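Side-chain contacts in serine-rich secreted cell wall anchored (LPXTG-motif ) protein (Lactobacillus reuteri ATCC 53608, PDB 5NXK), which probably acts as a cell-wall-anchored adhesin of a gut bacterium, its binding region folded as a beta-solenoid related to pectate lyases: residues 51-56 / 143-148; 8-13 / 28-33. All coordinates share one frame; numbering follows the deposited sequence.

Contact 1: 51-56 / 143-148; sequences YINALN and QSCGTE
L55 and C145 make the closest touch between 51-56 and 143-148. The methyl CD2 of L55 lies 3.6 Å from SG of C145, an apolar contact at van der Waals distance. CG of L55 is anti to its carbonyl carbon (chi1 -76°), and this brings one branch of the leucine nearer to the hairpin than its CB direction would suggest. CB of C145 already points at 51-56, with SG at its tip. The second branch of L55 is used elsewhere: CD1 packs on T29 of the neighbouring strand 28-30.

N53 is a looser neighbour. Its ND2 stands 4.4 Å from SG of C145, and no hydrogen bond joins the two. The side chain is extended, and its amide reaches out from the strand. OD1 is hydrogen-bonded to OH of Y138, a residue of the partner strand 137-140, and the side chain of C145 also packs on Y138. The amide is therefore tied to the same hairpin that supplies the thiol. Further along, OH of Y51 is hydrogen-bonded to OD2 of D141, in the turn between the two hairpin strands.

The buried area is small, 79 Å² in all. The arrangement is that of a beta-solenoid with an antiparallel hairpin, 137-146, that leaves the solenoid and lies against the outside of an earlier coil, at strand 51-54 and the residue after it.

Contact 2: 8-13 / 28-33; sequences EELKAA and ITLNNA
L10 overlaps both I28 and L30 from the face of helix 7-14 turned to the strand. Its CB lies 4.1 Å from CD1 of I28, and its methyl CD2 lies 4.1 Å from CD2 of L30. CD2 also comes within 4.2 Å of CD1 of I28, so this one methyl meets both strand residues. With chi1 at -177°, CG of L10 stands opposite the backbone N, which carries the isobutyl group away from the helix and onto the strand.

I28 points its CB at the helix and brings CD1 against CB and CD2 of L10, the two side chains set at a slant. L30 reaches in by its end and runs at about a right angle to L10. V4 of strand 3-4 packs on both L10 and I28, and I22 of strand 21-24 also touches L10. Beside the contact, E7 takes the backbone N of N31 on OE1 and that of N32 on OE2, linking the start of the helix to the turn after strand 28-30.

No hydrogen bond or salt bridge joins 8-13 to 28-33 directly. The 129 Å² buried between them is mostly methyl and methylene surface, so this face probably stays on the strand through close packing and exclusion of water, while the directed bonds come from E7 at the helix start.

In the fold
Contacts 1 and 2 meet through neighbouring strands 28-30 and 51-54 of one parallel sheet. Their centres are about 14 Å apart. N of N53 lies 2.8 Å from O of I28, and O of N53 lies 2.8 Å from N of L30; both are probable backbone hydrogen bonds. Contact 2 packs the helix on the inward side chains of strand 28-30, at the N-terminal end of the solenoid, where this strand is outermost in its sheet. Contact 1 uses N53 of the next strand and L55 just past its end, both outside the coil, to meet the hairpin. The helix of contact 2 thus appears to cap the N-terminal end of the solenoid, while the hairpin of contact 1 is an excursion on its flank.

Contact 1: 51-56 / 143-148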
loop_
_atom_site.group_PDB
_atom_site.type_symbol
_atom_site.label_atom_id
_atom_site.label_comp_id
_atom_site.label_asym_id
_atom_site.label_seq_id
_atom_site.Cartn_x
_atom_site.Cartn_y
_atom_site.Cartn_z
ATOM N N TYR A 51 2.370 -18.579 6.863
ATOM C CA TYR A 51 1.530 -17.398 7.004
ATOM C C TYR A 51 1.666 -16.781 8.391
ATOM O O TYR A 51 2.092 -17.436 9.339
ATOM C CB TYR A 51 0.050 -17.722 6.698
ATOM C CG TYR A 51 -0.714 -18.522 7.752
ATOM C CD1 TYR A 51 -1.083 -17.946 8.970
ATOM C CD2 TYR A 51 -1.127 -19.825 7.494
ATOM C CE1 TYR A 51 -1.793 -18.661 9.919
ATOM C CE2 TYR A 51 -1.845 -20.552 8.442
ATOM C CZ TYR A 51 -2.174 -19.964 9.653
ATOM O OH TYR A 51 -2.886 -20.670 10.604
ATOM N N ILE A 52 1.306 -15.507 8.487
ATOM C CA ILE A 52 1.103 -14.853 9.760
ATOM C C ILE A 52 -0.299 -14.270 9.754
ATOM O O ILE A 52 -0.664 -13.509 8.846
ATOM C CB ILE A 52 2.129 -13.729 10.012
ATOM C CG1 ILE A 52 3.557 -14.253 9.836
ATOM C CG2 ILE A 52 1.926 -13.131 11.401
ATOM C CD1 ILE A 52 4.603 -13.192 9.902
ATOM N N ASN A 53 -1.089 -14.614 10.756
ATOM C CA ASN A 53 -2.474 -14.168 10.800
ATOM C C ASN A 53 -2.707 -13.227 11.990
ATOM O O ASN A 53 -2.758 -13.659 13.148
ATOM C CB ASN A 53 -3.400 -15.386 10.852
ATOM C CG ASN A 53 -4.869 -15.013 10.917
ATOM O OD1 ASN A 53 -5.259 -13.890 10.596
ATOM N ND2 ASN A 53 -5.701 -15.971 11.328
ATOM N N ALA A 54 -2.838 -11.937 11.695
ATOM C CA ALA A 54 -3.002 -10.917 12.724
ATOM C C ALA A 54 -4.481 -10.735 13.034
ATOM O O ALA A 54 -5.217 -10.080 12.284
ATOM C CB ALA A 54 -2.382 -9.598 12.282
ATOM N N LEU A 55 -4.917 -11.342 14.133
ATOM C CA LEU A 55 -6.335 -11.412 14.452
ATOM C C LEU A 55 -6.834 -10.196 15.213
ATOM O O LEU A 55 -8.039 -9.959 15.282
ATOM C CB LEU A 55 -6.640 -12.671 15.251
ATOM C CG LEU A 55 -6.658 -13.944 14.411
ATOM C CD1 LEU A 55 -7.005 -15.133 15.286
ATOM C CD2 LEU A 55 -7.637 -13.806 13.248
ATOM N N ASN A 56 -5.916 -9.446 15.807
ATOM C CA ASN A 56 -6.304 -8.338 16.663
ATOM C C ASN A 56 -6.602 -7.047 15.902
ATOM O O ASN A 56 -5.774 -6.560 15.128
ATOM C CB ASN A 56 -5.208 -8.084 17.699
ATOM C CG ASN A 56 -5.717 -7.343 18.919
ATOM O OD1 ASN A 56 -6.923 -7.287 19.172
ATOM N ND2 ASN A 56 -4.797 -6.773 19.689
ATOM N N GLN A 143 -10.820 -21.264 10.191
ATOM C CA GLN A 143 -11.415 -20.158 10.923
ATOM C C GLN A 143 -11.693 -18.977 9.993
ATOM O O GLN A 143 -10.807 -18.525 9.257
ATOM C CB GLN A 143 -10.531 -19.741 12.097
ATOM C CG GLN A 143 -11.347 -19.168 13.243
ATOM C CD GLN A 143 -12.071 -20.262 14.021
ATOM O OE1 GLN A 143 -13.286 -20.200 14.230
ATOM N NE2 GLN A 143 -11.321 -21.270 14.451
ATOM N N SER A 144 -12.941 -18.517 10.002
ATOM C CA SER A 144 -13.337 -17.349 9.220
ATOM C C SER A 144 -13.211 -16.066 10.049
ATOM O O SER A 144 -13.617 -16.019 11.211
ATOM C CB SER A 144 -14.763 -17.506 8.698
ATOM O OG SER A 144 -15.095 -16.454 7.805
ATOM N N CYS A 145 -12.640 -15.028 9.444
ATOM C CA CYS A 145 -12.447 -13.748 10.113
ATOM C C CYS A 145 -13.003 -12.609 9.275
ATOM O O CYS A 145 -12.714 -12.518 8.079
ATOM C CB CYS A 145 -10.957 -13.510 10.399
ATOM S SG CYS A 145 -10.010 -15.012 10.817
ATOM N N GLY A 146 -13.822 -11.761 9.893
ATOM C CA GLY A 146 -14.294 -10.552 9.240
ATOM C C GLY A 146 -13.219 -9.477 9.315
ATOM O O GLY A 146 -12.501 -9.394 10.307
ATOM N N THR A 147 -13.093 -8.661 8.273
ATOM C CA THR A 147 -12.093 -7.602 8.270
ATOM C C THR A 147 -12.748 -6.260 8.558
ATOM O O THR A 147 -13.967 -6.112 8.421
ATOM C CB THR A 147 -11.352 -7.496 6.913
ATOM O OG1 THR A 147 -12.289 -7.128 5.890
ATOM C CG2 THR A 147 -10.670 -8.820 6.529
ATOM N N GLU A 148 -11.942 -5.286 8.964
ATOM C CA GLU A 148 -12.401 -3.906 8.997
ATOM C C GLU A 148 -11.553 -3.100 8.024
ATOM O O GLU A 148 -10.404 -3.449 7.737
ATOM C CB GLU A 148 -12.302 -3.297 10.401
ATOM C CG GLU A 148 -13.121 -3.988 11.472
ATOM C CD GLU A 148 -12.807 -3.448 12.860
ATOM O OE1 GLU A 148 -13.389 -2.407 13.238
ATOM O OE2 GLU A 148 -11.968 -4.053 13.565
#

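Contact 2: 8-13 / 28-33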
loop_
_atom_site.group_PDB
_atom_site.type_symbol
_atom_site.label_atom_id
_atom_site.label_comp_id
_atom_site.label_asym_id
_atom_site.label_seq_id
_atom_site.Cartn_x
_atom_site.Cartn_y
_atom_site.Cartn_z
ATOM N N GLU A 8 4.763 -15.544 20.659
ATOM C CA GLU A 8 5.710 -15.054 21.658
ATOM C C GLU A 8 7.136 -14.995 21.109
ATOM O O GLU A 8 7.868 -14.037 21.380
ATOM C CB GLU A 8 5.674 -15.931 22.915
ATOM C CG GLU A 8 4.449 -15.723 23.795
ATOM C CD GLU A 8 4.178 -14.257 24.113
ATOM O OE1 GLU A 8 5.092 -13.565 24.615
ATOM O OE2 GLU A 8 3.039 -13.795 23.865
ATOM N N GLU A 9 7.533 -15.996 20.324
ATOM C CA GLU A 9 8.876 -15.968 19.738
ATOM C C GLU A 9 8.997 -14.860 18.681
ATOM O O GLU A 9 10.023 -14.167 18.603
ATOM C CB GLU A 9 9.227 -17.328 19.125
ATOM C CG GLU A 9 9.409 -18.450 20.156
ATOM C CD GLU A 9 9.569 -19.844 19.542
ATOM O OE1 GLU A 9 9.490 -19.992 18.306
ATOM O OE2 GLU A 9 9.787 -20.805 20.315
ATOM N N LEU A 10 7.952 -14.676 17.880
ATOM C CA LEU A 10 7.992 -13.618 16.870
ATOM C C LEU A 10 8.071 -12.250 17.546
ATOM O O LEU A 10 8.840 -11.379 17.135
ATOM C CB LEU A 10 6.776 -13.682 15.947
ATOM C CG LEU A 10 6.771 -12.645 14.816
ATOM C CD1 LEU A 10 8.030 -12.783 13.946
ATOM C CD2 LEU A 10 5.510 -12.781 13.968
ATOM N N LYS A 11 7.250 -12.069 18.574
ATOM C CA LYS A 11 7.224 -10.841 19.348
ATOM C C LYS A 11 8.588 -10.563 19.952
ATOM O O LYS A 11 9.095 -9.438 19.871
ATOM C CB LYS A 11 6.165 -10.916 20.447
ATOM C CG LYS A 11 6.169 -9.707 21.367
ATOM C CD LYS A 11 5.095 -9.805 22.445
ATOM C CE LYS A 11 5.212 -8.645 23.429
ATOM N NZ LYS A 11 4.243 -8.753 24.555
ATOM N N ALA A 12 9.181 -11.587 20.556
ATOM C CA ALA A 12 10.485 -11.423 21.185
ATOM C C ALA A 12 11.537 -11.020 20.151
ATOM O O ALA A 12 12.310 -10.097 20.383
ATOM C CB ALA A 12 10.900 -12.713 21.907
ATOM N N ALA A 13 11.525 -11.668 18.991
ATOM C CA ALA A 13 12.514 -11.370 17.957
ATOM C C ALA A 13 12.344 -9.950 17.400
ATOM O O ALA A 13 13.324 -9.228 17.191
ATOM C CB ALA A 13 12.416 -12.381 16.837
ATOM N N ILE A 28 2.016 -18.636 11.956
ATOM C CA ILE A 28 1.877 -17.953 13.227
ATOM C C ILE A 28 0.563 -17.195 13.301
ATOM O O ILE A 28 0.208 -16.448 12.379
ATOM C CB ILE A 28 3.043 -16.979 13.453
ATOM C CG1 ILE A 28 4.363 -17.767 13.474
ATOM C CG2 ILE A 28 2.836 -16.195 14.739
ATOM C CD1 ILE A 28 5.559 -16.975 13.899
ATOM N N THR A 29 -0.154 -17.377 14.406
ATOM C CA THR A 29 -1.352 -16.590 14.659
ATOM C C THR A 29 -1.102 -15.583 15.775
ATOM O O THR A 29 -0.697 -15.954 16.881
ATOM C CB THR A 29 -2.545 -17.474 15.040
ATOM O OG1 THR A 29 -2.837 -18.371 13.965
ATOM C CG2 THR A 29 -3.770 -16.613 15.322
ATOM N N LEU A 30 -1.366 -14.314 15.484
ATOM C CA LEU A 30 -1.169 -13.241 16.450
ATOM C C LEU A 30 -2.492 -12.801 17.072
ATOM O O LEU A 30 -3.372 -12.276 16.380
ATOM C CB LEU A 30 -0.487 -12.034 15.790
ATOM C CG LEU A 30 0.799 -12.288 14.998
ATOM C CD1 LEU A 30 1.289 -11.000 14.343
ATOM C CD2 LEU A 30 1.869 -12.877 15.896
ATOM N N ASN A 31 -2.629 -13.010 18.378
ATOM C CA ASN A 31 -3.801 -12.538 19.110
ATOM C C ASN A 31 -3.617 -11.093 19.566
ATOM O O ASN A 31 -4.579 -10.399 19.914
ATOM C CB ASN A 31 -4.077 -13.442 20.308
ATOM C CG ASN A 31 -4.369 -14.876 19.895
ATOM O OD1 ASN A 31 -3.606 -15.789 20.206
ATOM N ND2 ASN A 31 -5.463 -15.072 19.168
ATOM N N ASN A 32 -2.374 -10.635 19.531
ATOM C CA ASN A 32 -2.063 -9.267 19.908
ATOM C C ASN A 32 -1.246 -8.577 18.820
ATOM O O ASN A 32 -0.580 -9.244 18.031
ATOM C CB ASN A 32 -1.282 -9.272 21.219
ATOM C CG ASN A 32 -2.063 -9.898 22.348
ATOM O OD1 ASN A 32 -3.009 -9.310 22.866
ATOM N ND2 ASN A 32 -1.701 -11.130 22.701
ATOM N N ALA A 33 -1.299 -7.250 18.776
ATOM C CA ALA A 33 -0.403 -6.492 17.910
ATOM C C ALA A 33 0.994 -6.503 18.521
ATOM O O ALA A 33 1.137 -6.504 19.739
ATOM C CB ALA A 33 -0.895 -5.055 17.721
#